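Local coordinates for Glyco_hydro_cc domain-containing protein (Blastomyces gilchristii, PDB 6UB0) that probably cleaves curdlan-type beta-1,3-glucan as an exo-acting glycoside hydrolase, and is seen here holding glucose units in its sugar pocket, at residues Ala72-Asp77 against Val174-Gly179; Lys118-Met123 against Leu139-His144; Asn188-Val193 against Gly224-Thr229. One frame throughout, in Å; residues are numbered along the deposited sequence.

In the fold
All three contacts belong to one barrel of parallel strands wrapped by helices, but at different depths. Contact 1, its centre about 6 Å from the centre of the chain, is polar, its carboxylates and amide gathered around a sugar. Contact 2, centred about 10 Å from the same point, uses the adjacent strand 138-146: His142 and His144 approach the same glucose, whereas Leu139 and Val141 meet a helix through hydrocarbon. Contact 3, centred about 18 Å from it, joins two helices of the outer layer by purely apolar packing, yet its touching residues are still buried. Strand 172-180 ties contact 1 to contact 3, because Phe177 packs on Phe189, Leu190 and Val193 of helix 183-199.

Contact 1: Ala72-Asp77 against Val174-Gly179; sequences AFNEPD and VTEFEG. With GLC (alpha-D-glucopyranose), chain B.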
loop_
_atom_site.group_PDB
_atom_site.type_symbol
_atom_site.label_atom_id
_atom_site.label_comp_id
_atom_site.label_asym_id
_atom_site.label_seq_id
_atom_site.Cartn_x
_atom_site.Cartn_y
_atom_site.Cartn_z
ATOM N N ALA A 72 -1.825 -7.072 -4.259
ATOM C CA ALA A 72 -1.407 -8.457 -3.985
ATOM C C ALA A 72 -0.891 -8.573 -2.548
ATOM O O ALA A 72 -1.138 -7.651 -1.754
ATOM C CB ALA A 72 -0.374 -8.873 -4.988
ATOM N N PHE A 73 -0.139 -9.642 -2.258
ATOM C CA PHE A 73 0.105 -10.170 -0.900
ATOM C C PHE A 73 0.763 -9.099 -0.012
ATOM O O PHE A 73 1.544 -8.250 -0.453
ATOM C CB PHE A 73 0.929 -11.458 -1.018
ATOM C CG PHE A 73 0.625 -12.221 -2.300
ATOM C CD1 PHE A 73 -0.642 -12.747 -2.537
ATOM C CD2 PHE A 73 1.606 -12.402 -3.274
ATOM C CE1 PHE A 73 -0.939 -13.448 -3.704
ATOM C CE2 PHE A 73 1.311 -13.112 -4.449
ATOM C CZ PHE A 73 0.041 -13.608 -4.666
ATOM N N ASN A 74 0.416 -9.163 1.261
ATOM C CA ASN A 74 0.976 -8.274 2.321
ATOM C C ASN A 74 2.274 -8.829 2.910
ATOM O O ASN A 74 2.194 -9.690 3.786
ATOM C CB ASN A 74 -0.024 -8.074 3.429
ATOM C CG ASN A 74 0.347 -6.863 4.242
ATOM O OD1 ASN A 74 0.416 -5.765 3.722
ATOM N ND2 ASN A 74 0.669 -7.094 5.497
ATOM N N GLU A 75 3.390 -8.210 2.594
ATOM C CA GLU A 75 4.683 -8.562 3.294
ATOM C C GLU A 75 4.930 -10.069 3.185
ATOM O O GLU A 75 5.064 -10.810 4.182
ATOM C CB GLU A 75 4.720 -8.044 4.737
ATOM C CG GLU A 75 4.923 -6.535 4.810
ATOM C CD GLU A 75 5.181 -5.963 6.178
ATOM O OE1 GLU A 75 5.313 -6.787 7.128
ATOM O OE2 GLU A 75 5.351 -4.700 6.233
ATOM N N PRO A 76 5.051 -10.589 1.936
ATOM C CA PRO A 76 5.431 -11.991 1.758
ATOM C C PRO A 76 6.839 -12.270 2.340
ATOM O O PRO A 76 7.143 -13.412 2.703
ATOM C CB PRO A 76 5.337 -12.156 0.226
ATOM C CG PRO A 76 5.625 -10.765 -0.317
ATOM C CD PRO A 76 4.909 -9.864 0.666
ATOM N N ASP A 77 7.656 -11.228 2.429
ATOM C CA ASP A 77 9.027 -11.251 3.015
ATOM C C ASP A 77 9.025 -11.295 4.552
ATOM O O ASP A 77 10.161 -11.352 5.102
ATOM C CB ASP A 77 9.845 -10.034 2.574
ATOM C CG ASP A 77 9.283 -8.684 3.041
ATOM O OD1 ASP A 77 8.013 -8.500 2.995
ATOM O OD2 ASP A 77 10.092 -7.802 3.339
ATOM N N VAL A 174 3.284 3.508 -1.921
ATOM C CA VAL A 174 3.777 3.319 -0.527
ATOM C C VAL A 174 2.551 3.070 0.342
ATOM O O VAL A 174 1.891 4.056 0.820
ATOM C CB VAL A 174 4.605 4.496 0.020
ATOM C CG1 VAL A 174 5.238 4.103 1.336
ATOM C CG2 VAL A 174 5.678 5.006 -0.942
ATOM N N THR A 175 2.149 1.837 0.429
ATOM C CA THR A 175 0.825 1.482 1.021
ATOM C C THR A 175 0.896 1.512 2.546
ATOM O O THR A 175 -0.138 1.412 3.163
ATOM C CB THR A 175 0.269 0.170 0.460
ATOM O OG1 THR A 175 1.218 -0.876 0.570
ATOM C CG2 THR A 175 -0.051 0.232 -1.026
ATOM N N GLU A 176 2.110 1.573 3.120
ATOM C CA GLU A 176 2.305 1.791 4.567
ATOM C C GLU A 176 3.555 2.655 4.745
ATOM O O GLU A 176 4.609 2.244 4.298
ATOM C CB GLU A 176 2.584 0.528 5.362
ATOM C CG GLU A 176 1.436 -0.441 5.519
ATOM C CD GLU A 176 1.729 -1.689 6.319
ATOM O OE1 GLU A 176 2.809 -1.759 6.940
ATOM O OE2 GLU A 176 0.921 -2.626 6.264
ATOM N N PHE A 177 3.447 3.761 5.473
ATOM C CA PHE A 177 4.655 4.346 6.112
ATOM C C PHE A 177 4.311 4.892 7.492
ATOM O O PHE A 177 3.209 5.395 7.691
ATOM C CB PHE A 177 5.248 5.364 5.154
ATOM C CG PHE A 177 4.345 6.534 4.895
ATOM C CD1 PHE A 177 4.391 7.654 5.715
ATOM C CD2 PHE A 177 3.449 6.522 3.841
ATOM C CE1 PHE A 177 3.531 8.720 5.490
ATOM C CE2 PHE A 177 2.640 7.608 3.600
ATOM C CZ PHE A 177 2.712 8.722 4.409
ATOM N N GLU A 178 5.265 4.790 8.431
ATOM C CA GLU A 178 5.024 5.176 9.836
ATOM C C GLU A 178 6.326 5.732 10.404
ATOM O O GLU A 178 7.278 4.951 10.485
ATOM C CB GLU A 178 4.513 3.953 10.600
ATOM C CG GLU A 178 4.417 4.185 12.074
ATOM C CD GLU A 178 4.007 2.998 12.914
ATOM O OE1 GLU A 178 4.428 1.837 12.593
ATOM O OE2 GLU A 178 3.273 3.257 13.906
ATOM N N GLY A 179 6.362 7.035 10.709
ATOM C CA GLY A 179 7.448 7.692 11.473
ATOM C C GLY A 179 7.162 7.688 12.969
ATOM O O GLY A 179 6.287 8.502 13.404
HETATM C C1 GLC B . 3.280 -4.166 8.966
HETATM C C2 GLC B . 2.159 -5.171 8.661
HETATM C C3 GLC B . 1.119 -5.192 9.783
HETATM C C4 GLC B . 1.839 -5.376 11.147
HETATM C C5 GLC B . 2.983 -4.413 11.317
HETATM C C6 GLC B . 3.770 -4.534 12.638
HETATM O O1 GLC B . 2.813 -2.820 9.147
HETATM O O2 GLC B . 1.426 -4.967 7.428
HETATM O O3 GLC B . 0.171 -6.225 9.517
HETATM O O4 GLC B . 0.943 -5.063 12.160
HETATM O O5 GLC B . 3.872 -4.606 10.215
HETATM O O6 GLC B . 3.739 -5.893 12.966
#
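The carboxylates of Glu75 and Glu176 approach with their planes 51° apart, Glu75 OE2 standing 4.0 Å from Glu176 OE1, while the amide of Asn74 is turned against the Glu176 carboxylate. No hydrogen bond joins the three groups directly; the glucose lies against all of them. Asn74 ND2 donates to GLC O2 over 3.0 Å, and at 171° the bond is nearly straight. The same hydroxyl donates to Glu176 OE2 at 2.7 Å, so one sugar oxygen is gripped from both segments. The other oxygen of Glu176 approaches GLC O1, but at a separation so short that its exact length is doubtful. An extended chain suits Glu176: with CB directed at the loop and CG anti to the carbonyl carbon (chi1 -70°), both oxygens are delivered to the sugar. Glu75 is extended too, and its OE2 ends 3.5 Å from GLC C1.

In the eight-stranded TIM barrel these residues follow strand 69-71, the fourth, and lie on strand 172-180, the seventh. An Asn-Glu pair after the fourth strand facing a glutamate on the seventh is the pattern of clan A glycoside hydrolases. By that comparison Glu75 would be the acid/base and Glu176 the nucleophile, with Asn74 holding the 2-hydroxyl of the sugar at the cleavage point.

Second-shell groups fix these side chains. His142 ND1 bonds to Glu75 OE2, and Trp29 NE1 and His144 NE2 bond to Glu176 OE2 and OE1 respectively, which sets the rotation of that carboxylate. An amide suits position 74 because its NH2 has two hydrogens, so ND2 can serve both the sugar and Gln81 OE1.

Contact 2: Lys118-Met123 against Leu139-His144; sequences KGLGWM and LAVHWH. With GLC (alpha-D-glucopyranose), chain B.
Met123 lays its thioether chain over the strand, CE resting 3.4 Å from Ala140 O and CG lying 4.3 Å from Leu139 CD1. This is the packing of a beta-alpha-beta crossover in the TIM barrel: strand 105-111 leads into helix 119-130, which runs back nearly antiparallel to strand 138-146, at 164°, with the short axes 10.2 Å apart. Methionine suits this place because its flexible chain, bent at chi2 (61°) and again at the thioether, folds its methyl down onto the backbone carbonyl. One turn earlier, Leu120 CD2 reaches Val141 CG1 at 4.4 Å, a similar apolar touch. Leu139 and Val141 both direct their side chains at the helix, as a strand's alternation allows; Leu163 and Ala160 of helix 150-166 close in beside Met123 and Val141.

Between them, Ala140 packs on Ala110 and Thr175 of the two flanking strands, where a small side chain fits the barrel interior. Further along, His142 and His144 carry the strand into the sugar pocket. Glu178 OE1 bonds to His144 ND1, steadying the ring, and the NE2 of His144, hydrogen-bonded to Glu176 OE1, lies 3.0 Å from GLC O1.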
loop_
_atom_site.group_PDB
_atom_site.type_symbol
_atom_site.label_atom_id
_atom_site.label_comp_id
_atom_site.label_asym_id
_atom_site.label_seq_id
_atom_site.Cartn_x
_atom_site.Cartn_y
_atom_site.Cartn_z
ATOM N N LYS A 118 15.081 -9.624 2.691
ATOM C CA LYS A 118 13.676 -9.190 2.871
ATOM C C LYS A 118 13.529 -7.956 1.967
ATOM O O LYS A 118 14.446 -7.705 1.158
ATOM C CB LYS A 118 13.361 -9.035 4.364
ATOM C CG LYS A 118 13.943 -10.124 5.246
ATOM C CD LYS A 118 13.289 -10.349 6.603
ATOM C CE LYS A 118 13.385 -11.804 7.019
ATOM N NZ LYS A 118 12.123 -12.534 6.707
ATOM N N GLY A 119 12.433 -7.182 2.058
ATOM C CA GLY A 119 12.413 -5.839 1.453
ATOM C C GLY A 119 12.527 -5.942 -0.056
ATOM O O GLY A 119 11.961 -6.883 -0.609
ATOM N N LEU A 120 13.272 -5.033 -0.676
ATOM C CA LEU A 120 13.453 -4.889 -2.147
ATOM C C LEU A 120 14.280 -6.029 -2.759
ATOM O O LEU A 120 14.374 -6.109 -4.012
ATOM C CB LEU A 120 14.173 -3.562 -2.381
ATOM C CG LEU A 120 13.448 -2.386 -1.733
ATOM C CD1 LEU A 120 14.071 -1.062 -2.108
ATOM C CD2 LEU A 120 11.973 -2.453 -2.116
ATOM N N GLY A 121 14.930 -6.808 -1.912
ATOM C CA GLY A 121 15.652 -8.018 -2.323
ATOM C C GLY A 121 14.617 -9.067 -2.660
ATOM O O GLY A 121 14.710 -9.667 -3.756
ATOM N N TRP A 122 13.625 -9.225 -1.775
ATOM C CA TRP A 122 12.492 -10.141 -2.032
ATOM C C TRP A 122 11.776 -9.659 -3.291
ATOM O O TRP A 122 11.425 -10.512 -4.169
ATOM C CB TRP A 122 11.573 -10.257 -0.824
ATOM C CG TRP A 122 10.519 -11.303 -0.999
ATOM C CD1 TRP A 122 10.422 -12.528 -0.409
ATOM C CD2 TRP A 122 9.313 -11.143 -1.760
ATOM N NE1 TRP A 122 9.295 -13.194 -0.819
ATOM C CE2 TRP A 122 8.588 -12.360 -1.657
ATOM C CE3 TRP A 122 8.822 -10.123 -2.572
ATOM C CZ2 TRP A 122 7.369 -12.543 -2.303
ATOM C CZ3 TRP A 122 7.649 -10.333 -3.247
ATOM C CH2 TRP A 122 6.918 -11.506 -3.085
ATOM N N MET A 123 11.543 -8.348 -3.413
ATOM C CA MET A 123 10.880 -7.817 -4.632
ATOM C C MET A 123 11.701 -8.245 -5.854
ATOM O O MET A 123 11.094 -8.719 -6.834
ATOM C CB MET A 123 10.738 -6.292 -4.631
ATOM C CG MET A 123 9.674 -5.812 -5.599
ATOM S SD MET A 123 8.002 -6.416 -5.249
ATOM C CE MET A 123 7.483 -5.154 -4.061
ATOM N N LEU A 139 4.364 -1.250 -8.089
ATOM C CA LEU A 139 4.927 -1.911 -6.880
ATOM C C LEU A 139 4.225 -1.334 -5.655
ATOM O O LEU A 139 4.019 -0.156 -5.616
ATOM C CB LEU A 139 6.431 -1.652 -6.731
ATOM C CG LEU A 139 7.334 -2.076 -7.892
ATOM C CD1 LEU A 139 8.802 -2.048 -7.468
ATOM C CD2 LEU A 139 6.982 -3.479 -8.373
ATOM N N ALA A 140 3.975 -2.181 -4.664
ATOM C CA ALA A 140 3.516 -1.757 -3.333
ATOM C C ALA A 140 4.719 -1.957 -2.408
ATOM O O ALA A 140 5.354 -3.034 -2.456
ATOM C CB ALA A 140 2.313 -2.557 -2.900
ATOM N N VAL A 141 5.055 -0.956 -1.606
ATOM C CA VAL A 141 6.129 -1.067 -0.572
ATOM C C VAL A 141 5.690 -0.445 0.764
ATOM O O VAL A 141 4.759 0.391 0.810
ATOM C CB VAL A 141 7.406 -0.351 -1.058
ATOM C CG1 VAL A 141 7.895 -0.940 -2.400
ATOM C CG2 VAL A 141 7.184 1.153 -1.091
ATOM N N HIS A 142 6.386 -0.802 1.825
ATOM C CA HIS A 142 6.110 -0.324 3.194
ATOM C C HIS A 142 7.379 0.206 3.854
ATOM O O HIS A 142 8.377 -0.487 3.682
ATOM C CB HIS A 142 5.715 -1.461 4.074
ATOM C CG HIS A 142 4.422 -2.086 3.765
ATOM N ND1 HIS A 142 4.033 -3.194 4.396
ATOM C CD2 HIS A 142 3.452 -1.758 2.884
ATOM C CE1 HIS A 142 2.823 -3.527 4.004
ATOM N NE2 HIS A 142 2.432 -2.672 3.047
ATOM N N TRP A 143 7.327 1.283 4.667
ATOM C CA TRP A 143 8.487 1.748 5.454
ATOM C C TRP A 143 8.033 2.112 6.880
ATOM O O TRP A 143 7.105 2.940 6.993
ATOM C CB TRP A 143 9.197 2.902 4.743
ATOM C CG TRP A 143 10.439 3.290 5.471
ATOM C CD1 TRP A 143 11.682 2.747 5.333
ATOM C CD2 TRP A 143 10.521 4.217 6.558
ATOM N NE1 TRP A 143 12.560 3.351 6.203
ATOM C CE2 TRP A 143 11.871 4.252 6.974
ATOM C CE3 TRP A 143 9.595 5.039 7.194
ATOM C CZ2 TRP A 143 12.297 5.103 7.985
ATOM C CZ3 TRP A 143 10.023 5.887 8.192
ATOM C CH2 TRP A 143 11.361 5.908 8.595
ATOM N N HIS A 144 8.556 1.421 7.903
ATOM C CA HIS A 144 8.354 1.745 9.334
ATOM C C HIS A 144 9.732 2.003 9.949
ATOM O O HIS A 144 10.683 1.289 9.635
ATOM C CB HIS A 144 7.674 0.630 10.114
ATOM C CG HIS A 144 6.308 0.278 9.621
ATOM N ND1 HIS A 144 5.174 0.448 10.414
ATOM C CD2 HIS A 144 5.892 -0.262 8.460
ATOM C CE1 HIS A 144 4.111 0.051 9.751
ATOM N NE2 HIS A 144 4.524 -0.368 8.550
HETATM C C1 GLC B . 3.280 -4.166 8.966
HETATM C C2 GLC B . 2.159 -5.171 8.661
HETATM C C3 GLC B . 1.119 -5.192 9.783
HETATM C C4 GLC B . 1.839 -5.376 11.147
HETATM C C5 GLC B . 2.983 -4.413 11.317
HETATM C C6 GLC B . 3.770 -4.534 12.638
HETATM O O1 GLC B . 2.813 -2.820 9.147
HETATM O O2 GLC B . 1.426 -4.967 7.428
HETATM O O3 GLC B . 0.171 -6.225 9.517
HETATM O O4 GLC B . 0.943 -5.063 12.160
HETATM O O5 GLC B . 3.872 -4.606 10.215
HETATM O O6 GLC B . 3.739 -5.893 12.966
#

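Contact 3: Asn188-Val193 against Gly224-Thr229; sequences NFLKEV and GKAYKT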
loop_
_atom_site.group_PDB
_atom_site.type_symbol
_atom_site.label_atom_id
_atom_site.label_comp_id
_atom_site.label_asym_id
_atom_site.label_seq_id
_atom_site.Cartn_x
_atom_site.Cartn_y
_atom_site.Cartn_z
ATOM N N ASN A 188 6.016 16.112 12.660
ATOM C CA ASN A 188 7.148 16.755 11.926
ATOM C C ASN A 188 7.555 15.892 10.730
ATOM O O ASN A 188 7.835 16.437 9.623
ATOM C CB ASN A 188 8.329 17.022 12.866
ATOM C CG ASN A 188 8.177 18.317 13.632
ATOM O OD1 ASN A 188 7.055 18.747 13.935
ATOM N ND2 ASN A 188 9.300 18.956 13.937
ATOM N N PHE A 189 7.520 14.578 10.933
ATOM C CA PHE A 189 7.865 13.565 9.908
ATOM C C PHE A 189 6.907 13.772 8.719
ATOM O O PHE A 189 7.357 13.947 7.546
ATOM C CB PHE A 189 7.835 12.201 10.597
ATOM C CG PHE A 189 7.992 11.025 9.676
ATOM C CD1 PHE A 189 6.864 10.407 9.153
ATOM C CD2 PHE A 189 9.240 10.518 9.342
ATOM C CE1 PHE A 189 6.988 9.344 8.278
ATOM C CE2 PHE A 189 9.354 9.419 8.496
ATOM C CZ PHE A 189 8.223 8.833 7.975
ATOM N N LEU A 190 5.605 13.861 9.011
ATOM C CA LEU A 190 4.578 14.025 7.936
ATOM C C LEU A 190 4.810 15.354 7.205
ATOM O O LEU A 190 4.625 15.430 5.950
ATOM C CB LEU A 190 3.168 13.957 8.541
ATOM C CG LEU A 190 2.717 12.566 9.001
ATOM C CD1 LEU A 190 1.446 12.649 9.823
ATOM C CD2 LEU A 190 2.541 11.641 7.799
ATOM N N LYS A 191 5.220 16.387 7.933
ATOM C CA LYS A 191 5.575 17.695 7.312
ATOM C C LYS A 191 6.695 17.563 6.270
ATOM O O LYS A 191 6.661 18.354 5.296
ATOM C CB LYS A 191 6.021 18.710 8.365
ATOM C CG LYS A 191 4.943 19.069 9.370
ATOM C CD LYS A 191 5.239 20.348 10.117
ATOM C CE LYS A 191 4.082 20.794 10.988
ATOM N NZ LYS A 191 3.848 22.244 10.829
ATOM N N GLU A 192 7.652 16.649 6.467
ATOM C CA GLU A 192 8.791 16.446 5.534
ATOM C C GLU A 192 8.362 15.532 4.368
ATOM O O GLU A 192 8.564 15.910 3.181
ATOM C CB GLU A 192 9.970 15.883 6.348
ATOM C CG GLU A 192 11.203 15.478 5.549
ATOM C CD GLU A 192 11.988 16.578 4.864
ATOM O OE1 GLU A 192 12.045 17.697 5.411
ATOM O OE2 GLU A 192 12.562 16.300 3.793
ATOM N N VAL A 193 7.737 14.390 4.664
ATOM C CA VAL A 193 7.502 13.324 3.637
ATOM C C VAL A 193 6.239 13.625 2.797
ATOM O O VAL A 193 6.242 13.338 1.573
ATOM C CB VAL A 193 7.494 11.942 4.318
ATOM C CG1 VAL A 193 8.699 11.807 5.245
ATOM C CG2 VAL A 193 6.209 11.647 5.090
ATOM N N GLY A 224 -3.524 12.654 13.254
ATOM C CA GLY A 224 -4.712 12.624 12.373
ATOM C C GLY A 224 -4.933 13.926 11.617
ATOM O O GLY A 224 -5.104 13.900 10.366
ATOM N N LYS A 225 -4.995 15.037 12.340
ATOM C CA LYS A 225 -5.186 16.391 11.754
ATOM C C LYS A 225 -4.098 16.724 10.739
ATOM O O LYS A 225 -4.422 17.294 9.695
ATOM C CB LYS A 225 -5.091 17.476 12.822
ATOM C CG LYS A 225 -6.317 17.662 13.694
ATOM C CD LYS A 225 -6.004 18.537 14.904
ATOM C CE LYS A 225 -7.234 18.997 15.656
ATOM N NZ LYS A 225 -6.994 20.273 16.379
ATOM N N ALA A 226 -2.841 16.442 11.061
ATOM C CA ALA A 226 -1.696 16.706 10.167
ATOM C C ALA A 226 -1.878 15.929 8.853
ATOM O O ALA A 226 -1.608 16.482 7.751
ATOM C CB ALA A 226 -0.414 16.310 10.847
ATOM N N TYR A 227 -2.211 14.638 8.956
ATOM C CA TYR A 227 -2.354 13.771 7.772
ATOM C C TYR A 227 -3.501 14.327 6.914
ATOM O O TYR A 227 -3.384 14.289 5.697
ATOM C CB TYR A 227 -2.599 12.320 8.177
ATOM C CG TYR A 227 -2.620 11.352 7.021
ATOM C CD1 TYR A 227 -1.545 11.264 6.162
ATOM C CD2 TYR A 227 -3.619 10.410 6.896
ATOM C CE1 TYR A 227 -1.525 10.370 5.106
ATOM C CE2 TYR A 227 -3.603 9.483 5.864
ATOM C CZ TYR A 227 -2.531 9.427 4.988
ATOM O OH TYR A 227 -2.495 8.554 3.928
ATOM N N LYS A 228 -4.506 14.940 7.536
ATOM C CA LYS A 228 -5.742 15.460 6.863
ATOM C C LYS A 228 -5.508 16.787 6.136
ATOM O O LYS A 228 -6.280 17.036 5.187
ATOM C CB LYS A 228 -6.850 15.660 7.901
ATOM C CG LYS A 228 -8.235 15.939 7.337
ATOM C CD LYS A 228 -9.266 15.829 8.420
ATOM C CE LYS A 228 -10.687 15.821 7.923
ATOM N NZ LYS A 228 -11.594 16.027 9.074
ATOM N N THR A 229 -4.542 17.615 6.581
ATOM C CA THR A 229 -4.422 19.054 6.221
ATOM C C THR A 229 -3.120 19.360 5.479
ATOM O O THR A 229 -3.088 20.378 4.835
ATOM C CB THR A 229 -4.442 19.968 7.455
ATOM O OG1 THR A 229 -3.257 19.686 8.188
ATOM C CG2 THR A 229 -5.641 19.797 8.358
#
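Leu190 carries the contact with Ala226 and Tyr227, and the residues around it on helix 183-199 divide between the barrel wall and the solvent. Just before it, Phe189 turns inward to Phe177 of strand 172-180. Its ring is also roofed by its own helix, for Val193 CG1 sits 4.0 Å above the centre of one face.

Leu190 then points at the neighbouring helix. Its CG is anti to the carbonyl carbon (chi1 -72°) and CD1 continues the chain outward, placing that methyl 4.2 Å from Ala226 CB and 4.4 Å from Tyr227 CB. The second methyl, CD2, comes obliquely to the tyrosine ring. A branched leucine fits here because one methyl serves the helix while CD2 also packs on Phe177. Alanine suits the facing position, since its short side chain meets Leu190 CD1 with a single methyl. The nearest CA atoms of the two segments, those of Leu190 and Tyr227, are 6.9 Å apart.

Lys191, on the exposed side, brushes Ile230 at the chain end, and Glu192 points outward to a salt bridge with Lys154. Val193 returns to the interior, against Phe177 and against Val150 and Phe153 of helix 150-166.

Across the contact, the hydroxyl of Tyr227 is hydrogen-bonded to Gly6 O and Ser208 N. Near the end of its helix, Thr229 OG1 donates to Lys225 O over 3.1 Å, tilted 32° from the carbonyl plane. Neighbouring outer helices packed against each other are typical of the helical layer of a TIM barrel, and from that layer the long side chain of Tyr227 reaches the strands where first and last come together.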